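Local coordinates for uncharacterized protein (Streptococcus pneumoniae, PDB 3LFT) that binds L-tryptophan in the cleft between two lobes and is probably the substrate-binding component of an ABC transporter for this amino acid or a related ligand, at residues Gly76-Thr81 with Gly108-Val113; Val86-Ile91 with Asn98-Leu103. All coordinates share one frame; numbering follows the deposited sequence. Where two conformers were deposited one is given.

Contact 1: residues Gly76-Thr81 with Gly108-Val113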
loop_
_atom_site.group_PDB
_atom_site.type_symbol
_atom_site.label_atom_id
_atom_site.label_comp_id
_atom_site.label_asym_id
_atom_site.label_seq_id
_atom_site.Cartn_x
_atom_site.Cartn_y
_atom_site.Cartn_z
ATOM N N GLY A 76 9.611 -2.708 -11.548
ATOM C CA GLY A 76 10.933 -3.243 -11.884
ATOM C C GLY A 76 10.846 -4.510 -12.713
ATOM O O GLY A 76 11.569 -4.680 -13.702
ATOM N N LEU A 77 9.960 -5.410 -12.297
ATOM C CA LEU A 77 9.805 -6.677 -13.004
ATOM C C LEU A 77 9.208 -6.464 -14.394
ATOM O O LEU A 77 9.692 -7.053 -15.363
ATOM C CB LEU A 77 8.957 -7.641 -12.173
ATOM C CG LEU A 77 9.581 -8.094 -10.853
ATOM C CD1 LEU A 77 8.520 -8.783 -10.017
ATOM C CD2 LEU A 77 10.753 -9.043 -11.059
ATOM N N ALA A 78 8.176 -5.623 -14.504
ATOM C CA ALA A 78 7.532 -5.367 -15.800
ATOM C C ALA A 78 8.469 -4.651 -16.785
ATOM O O ALA A 78 8.321 -4.794 -17.989
ATOM C CB ALA A 78 6.258 -4.577 -15.592
ATOM N N SER A 79 9.421 -3.882 -16.277
ATOM C CA SER A 79 10.420 -3.248 -17.124
ATOM C C SER A 79 11.423 -4.285 -17.632
ATOM O O SER A 79 11.890 -4.208 -18.769
ATOM C CB SER A 79 11.141 -2.153 -16.340
ATOM O OG SER A 79 12.144 -1.555 -17.128
ATOM N N ALA A 80 11.745 -5.253 -16.772
ATOM C CA ALA A 80 12.785 -6.246 -17.048
ATOM C C ALA A 80 12.327 -7.347 -18.005
ATOM O O ALA A 80 13.165 -8.005 -18.626
ATOM C CB ALA A 80 13.291 -6.842 -15.729
ATOM N N THR A 81 11.008 -7.552 -18.113
ATOM C CA THR A 81 10.467 -8.566 -19.035
ATOM C C THR A 81 9.128 -8.163 -19.612
ATOM O O THR A 81 8.256 -7.652 -18.888
ATOM C CB THR A 81 10.353 -9.953 -18.361
ATOM O OG1 THR A 81 9.950 -10.913 -19.349
ATOM C CG2 THR A 81 9.346 -9.976 -17.181
ATOM N N GLY A 108 -0.951 -7.018 -21.704
ATOM C CA GLY A 108 0.446 -7.466 -21.823
ATOM C C GLY A 108 0.699 -8.621 -20.875
ATOM O O GLY A 108 -0.192 -9.453 -20.624
ATOM N N ASN A 109 1.899 -8.658 -20.307
ATOM C CA ASN A 109 2.303 -9.763 -19.446
ATOM C C ASN A 109 2.043 -9.539 -17.949
ATOM O O ASN A 109 2.457 -10.337 -17.123
ATOM C CB ASN A 109 3.772 -10.109 -19.685
ATOM C CG ASN A 109 4.721 -8.979 -19.313
ATOM O OD1 ASN A 109 4.506 -7.816 -19.664
ATOM N ND2 ASN A 109 5.828 -9.337 -18.670
ATOM N N VAL A 110 1.314 -8.476 -17.606
ATOM C CA VAL A 110 1.101 -8.086 -16.211
ATOM C C VAL A 110 -0.377 -8.177 -15.813
ATOM O O VAL A 110 -1.238 -7.652 -16.497
ATOM C CB VAL A 110 1.572 -6.630 -15.958
ATOM C CG1 VAL A 110 1.422 -6.270 -14.490
ATOM C CG2 VAL A 110 3.022 -6.401 -16.432
ATOM N N THR A 111 -0.663 -8.821 -14.691
ATOM C CA THR A 111 -1.996 -8.745 -14.064
ATOM C C THR A 111 -1.799 -8.805 -12.558
ATOM O O THR A 111 -0.655 -8.812 -12.105
ATOM C CB THR A 111 -2.937 -9.844 -14.602
ATOM O OG1 THR A 111 -4.245 -9.588 -14.082
ATOM C CG2 THR A 111 -2.497 -11.226 -14.198
ATOM N N GLY A 112 -2.889 -8.836 -11.794
ATOM C CA GLY A 112 -2.749 -9.063 -10.341
ATOM C C GLY A 112 -3.770 -8.336 -9.510
ATOM O O GLY A 112 -4.894 -8.115 -9.950
ATOM N N VAL A 113 -3.336 -7.945 -8.305
ATOM C CA VAL A 113 -4.220 -7.427 -7.253
ATOM C C VAL A 113 -3.874 -5.979 -6.939
ATOM O O VAL A 113 -2.699 -5.631 -6.784
ATOM C CB VAL A 113 -4.056 -8.306 -5.973
ATOM C CG1 VAL A 113 -4.740 -7.642 -4.770
ATOM C CG2 VAL A 113 -4.631 -9.700 -6.224
HETATM O O HOH W 1 5.785 -5.503 -18.950
#
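N109, the residue just ahead of strand 110-115, reaches across to the end of helix 71-80 with its side-chain amide. N109 ND2 donates to the backbone O of T81 at 3.0 Å, with an N-H...O angle of 151°. The bond is bent at the acceptor: the C=O...ND2 angle is 113° and the donor stands above the carbonyl plane, 56° out of it. The same nitrogen also bonds to L84 O, so two backbone carbonyls of the turn after the helix hold one amide group and fix which way round it lies. On the other end of that amide, a water is hydrogen-bonded both to N109 OD1 (2.7 Å) and to A78 O (2.8 Å). The water thus ties N109 to the last turn of the helix, whose A78 carbonyl is bonded to K82 NZ as well. T81 CG2 lies 3.9 Å from N109 ND2, an apolar flank to the polar bridge, while T81 OG1 is occupied by the backbone N atoms of D83 and L84. One residue further on, V110 replaces polar bonding with packing. With V110 CG1 anti to the backbone N (chi1 -177°), V110 CG2 is left to meet A78 CB at 3.8 Å. Beyond V110 the strand is carried away from the helix, and T111 and V113 pack instead on helix 236-251. The strand therefore runs between two helices in the alpha/beta layering of this lobe, with helix 71-80 over the V110 face, strand 86-89 beside it in the parallel sheet, and helix 236-251 over the other face.

Contact 2: residues Val86-Ile91 with Asn98-Leu103; sequences VIMAAI and NLVKDL. With TRP (tryptophan), chain C.
L99 pushes its CD1 methyl into the angle between M88, a selenomethionine, and I91, and it is here that the contact is tight. L99 CD1 lies 3.9 Å from M88 SE and equally 3.9 Å from I91 CG2, while L99 CB backs the same selenium at 4.0 Å. M88 and L99 run alongside each other in opposite senses, whereas the I91 side chain crosses that of L99 at nearly a right angle. The M88 chain is extended to the selenium and then bends (chi3 -59°), which turns M88 CE aside to meet V100 CG1 at 4.1 Å. No hydrogen bond joins the two segments; a buried apolar cluster holds them, enlarged by P94, which touches both M88 and V100, and by A78 of helix 71-80, which touches L99. In a type I periplasmic-binding-protein-like fold, ligands are commonly held by loops at the C-terminal ends of the parallel strands, and this arrangement is of that kind: strand 86-89 ends at A89, and A90 and I91 enter the tryptophan pocket. A90 takes up a positive phi of 67° just after the strand, and A90 O supplies a backbone acceptor for the ligand amino N at 2.8 Å. Side chains of T71, T92, D115, N196 and Q236 also hydrogen-bond the ligand, while A90 CB approaches the indole at CD1, 3.8 Å away. I91 has two surroundings: its CA lies 3.6 Å from the ligand OXT, whereas its side chain faces L99 as well as T71 and A74 of helix 71-80. Away from this cluster the loop 98-103 opens outward, where N98, K101 and L103 are exposed and D102 OD1 turns back to the backbone N of K105.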
loop_
_atom_site.group_PDB
_atom_site.type_symbol
_atom_site.label_atom_id
_atom_site.label_comp_id
_atom_site.label_asym_id
_atom_site.label_seq_id
_atom_site.Cartn_x
_atom_site.Cartn_y
_atom_site.Cartn_z
ATOM N N VAL A 86 4.059 -11.357 -14.985
ATOM C CA VAL A 86 4.351 -10.548 -13.819
ATOM C C VAL A 86 3.041 -10.358 -13.049
ATOM O O VAL A 86 2.059 -9.862 -13.589
ATOM C CB VAL A 86 4.912 -9.186 -14.226
ATOM C CG1 VAL A 86 5.119 -8.286 -12.994
ATOM C CG2 VAL A 86 6.230 -9.352 -15.013
ATOM N N ILE A 87 3.044 -10.780 -11.790
ATOM C CA ILE A 87 1.854 -10.667 -10.962
ATOM C C ILE A 87 2.047 -9.538 -9.957
ATOM O O ILE A 87 2.985 -9.570 -9.149
ATOM C CB ILE A 87 1.561 -11.989 -10.207
ATOM C CG1 ILE A 87 1.556 -13.200 -11.151
ATOM C CG2 ILE A 87 0.239 -11.885 -9.448
ATOM C CD1 ILE A 87 0.657 -13.120 -12.391
HETATM N N MSE A 88 1.166 -8.545 -10.019
HETATM C CA MSE A 88 1.153 -7.452 -9.075
HETATM C C MSE A 88 0.547 -7.895 -7.747
HETATM O O MSE A 88 -0.559 -8.450 -7.722
HETATM C CB MSE A 88 0.274 -6.320 -9.606
HETATM C CG MSE A 88 0.696 -5.748 -10.970
HETATM SE SE MSE A 88 -0.499 -4.333 -11.594
HETATM C CE MSE A 88 -2.179 -5.297 -11.637
ATOM N N ALA A 89 1.280 -7.658 -6.650
ATOM C CA ALA A 89 0.720 -7.884 -5.313
ATOM C C ALA A 89 0.541 -6.542 -4.613
ATOM O O ALA A 89 1.511 -5.977 -4.054
ATOM C CB ALA A 89 1.629 -8.783 -4.514
ATOM N N ALA A 90 -0.698 -6.050 -4.648
ATOM C CA ALA A 90 -1.086 -4.790 -4.006
ATOM C C ALA A 90 -0.448 -3.564 -4.659
ATOM O O ALA A 90 0.352 -2.840 -4.054
ATOM C CB ALA A 90 -0.822 -4.831 -2.486
ATOM N N ILE A 91 -0.841 -3.321 -5.914
ATOM C CA ILE A 91 -0.439 -2.126 -6.666
ATOM C C ILE A 91 -1.671 -1.216 -6.665
ATOM O O ILE A 91 -2.723 -1.564 -7.203
ATOM C CB ILE A 91 -0.037 -2.515 -8.105
ATOM C CG1 ILE A 91 1.416 -3.026 -8.154
ATOM C CG2 ILE A 91 -0.145 -1.321 -9.062
ATOM C CD1 ILE A 91 1.857 -4.023 -7.074
ATOM N N ASN A 98 1.477 2.539 -15.313
ATOM C CA ASN A 98 1.798 2.056 -16.668
ATOM C C ASN A 98 2.049 0.543 -16.692
ATOM O O ASN A 98 2.862 0.058 -17.484
ATOM C CB ASN A 98 3.002 2.827 -17.256
ATOM C CG ASN A 98 3.010 2.850 -18.775
ATOM O OD1 ASN A 98 4.075 2.932 -19.414
ATOM N ND2 ASN A 98 1.840 2.847 -19.361
ATOM N N LEU A 99 1.342 -0.187 -15.824
ATOM C CA LEU A 99 1.490 -1.640 -15.714
ATOM C C LEU A 99 0.458 -2.417 -16.524
ATOM O O LEU A 99 0.746 -3.521 -17.008
ATOM C CB LEU A 99 1.438 -2.079 -14.239
ATOM C CG LEU A 99 2.714 -1.763 -13.446
ATOM C CD1 LEU A 99 2.475 -1.894 -11.942
ATOM C CD2 LEU A 99 3.852 -2.675 -13.867
ATOM N N VAL A 100 -0.735 -1.845 -16.661
ATOM C CA VAL A 100 -1.822 -2.452 -17.437
ATOM C C VAL A 100 -2.476 -1.364 -18.259
ATOM O O VAL A 100 -2.427 -0.190 -17.878
ATOM C CB VAL A 100 -2.883 -3.117 -16.532
ATOM C CG1 VAL A 100 -2.228 -4.122 -15.564
ATOM C CG2 VAL A 100 -3.679 -2.072 -15.727
ATOM N N LYS A 101 -3.075 -1.743 -19.388
ATOM C CA LYS A 101 -3.808 -0.770 -20.210
ATOM C C LYS A 101 -5.138 -0.362 -19.569
ATOM O O LYS A 101 -5.505 0.819 -19.560
ATOM C CB LYS A 101 -4.047 -1.302 -21.623
ATOM C CG LYS A 101 -4.703 -0.280 -22.531
ATOM C CD LYS A 101 -4.634 -0.680 -23.979
ATOM C CE LYS A 101 -5.371 0.336 -24.823
ATOM N NZ LYS A 101 -4.734 1.682 -24.746
ATOM N N ASP A 102 -5.873 -1.356 -19.072
ATOM C CA ASP A 102 -7.087 -1.122 -18.288
ATOM C C ASP A 102 -7.276 -2.322 -17.360
ATOM O O ASP A 102 -6.513 -3.310 -17.428
ATOM C CB ASP A 102 -8.333 -0.774 -19.130
ATOM C CG ASP A 102 -8.810 -1.910 -20.008
ATOM O OD1 ASP A 102 -9.002 -3.037 -19.526
ATOM O OD2 ASP A 102 -9.069 -1.657 -21.206
ATOM N N LEU A 103 -8.273 -2.239 -16.494
ATOM C CA LEU A 103 -8.439 -3.275 -15.467
ATOM C C LEU A 103 -8.995 -4.555 -16.027
ATOM O O LEU A 103 -8.775 -5.615 -15.436
ATOM C CB LEU A 103 -9.363 -2.781 -14.370
ATOM C CG LEU A 103 -8.933 -1.570 -13.553
ATOM C CD1 LEU A 103 -10.088 -1.214 -12.614
ATOM C CD2 LEU A 103 -7.650 -1.835 -12.782
HETATM N N TRP C . -0.296 -0.507 -2.561
HETATM C CA TRP C . 1.116 -0.069 -2.364
HETATM C C TRP C . 1.756 0.203 -3.686
HETATM O O TRP C . 2.986 0.209 -3.792
HETATM C CB TRP C . 1.885 -1.137 -1.568
HETATM C CG TRP C . 1.283 -1.351 -0.203
HETATM C CD1 TRP C . 0.428 -2.376 0.202
HETATM C CD2 TRP C . 1.461 -0.482 0.966
HETATM N NE1 TRP C . 0.087 -2.197 1.523
HETATM C CE2 TRP C . 0.648 -1.094 2.020
HETATM C CE3 TRP C . 2.160 0.686 1.162
HETATM C CZ2 TRP C . 0.612 -0.477 3.257
HETATM C CZ3 TRP C . 2.097 1.285 2.416
HETATM C CH2 TRP C . 1.333 0.694 3.442
HETATM O OXT TRP C . 1.038 0.423 -4.672
#

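The centres of contacts 1 and 2 are about 7 Å apart, in one lobe built on a parallel sheet. Along the chain come helix 71-80, strand 86-89, the loop through 98-103 and strand 110-115, so both segments of contact 2 lie between those of contact 1. The two strands are neighbours in the sheet, joined by probable backbone hydrogen bonds from V86 N to N109 O (2.9 Å) and from M88 N to T111 O (2.8 Å). V110 CB of contact 1 lies 3.4 Å from the backbone L99 O of contact 2. Helix 71-80 and the loop through 98-103 thus pack on one face of the sheet, and contact 2 extends this packing to the tryptophan pocket.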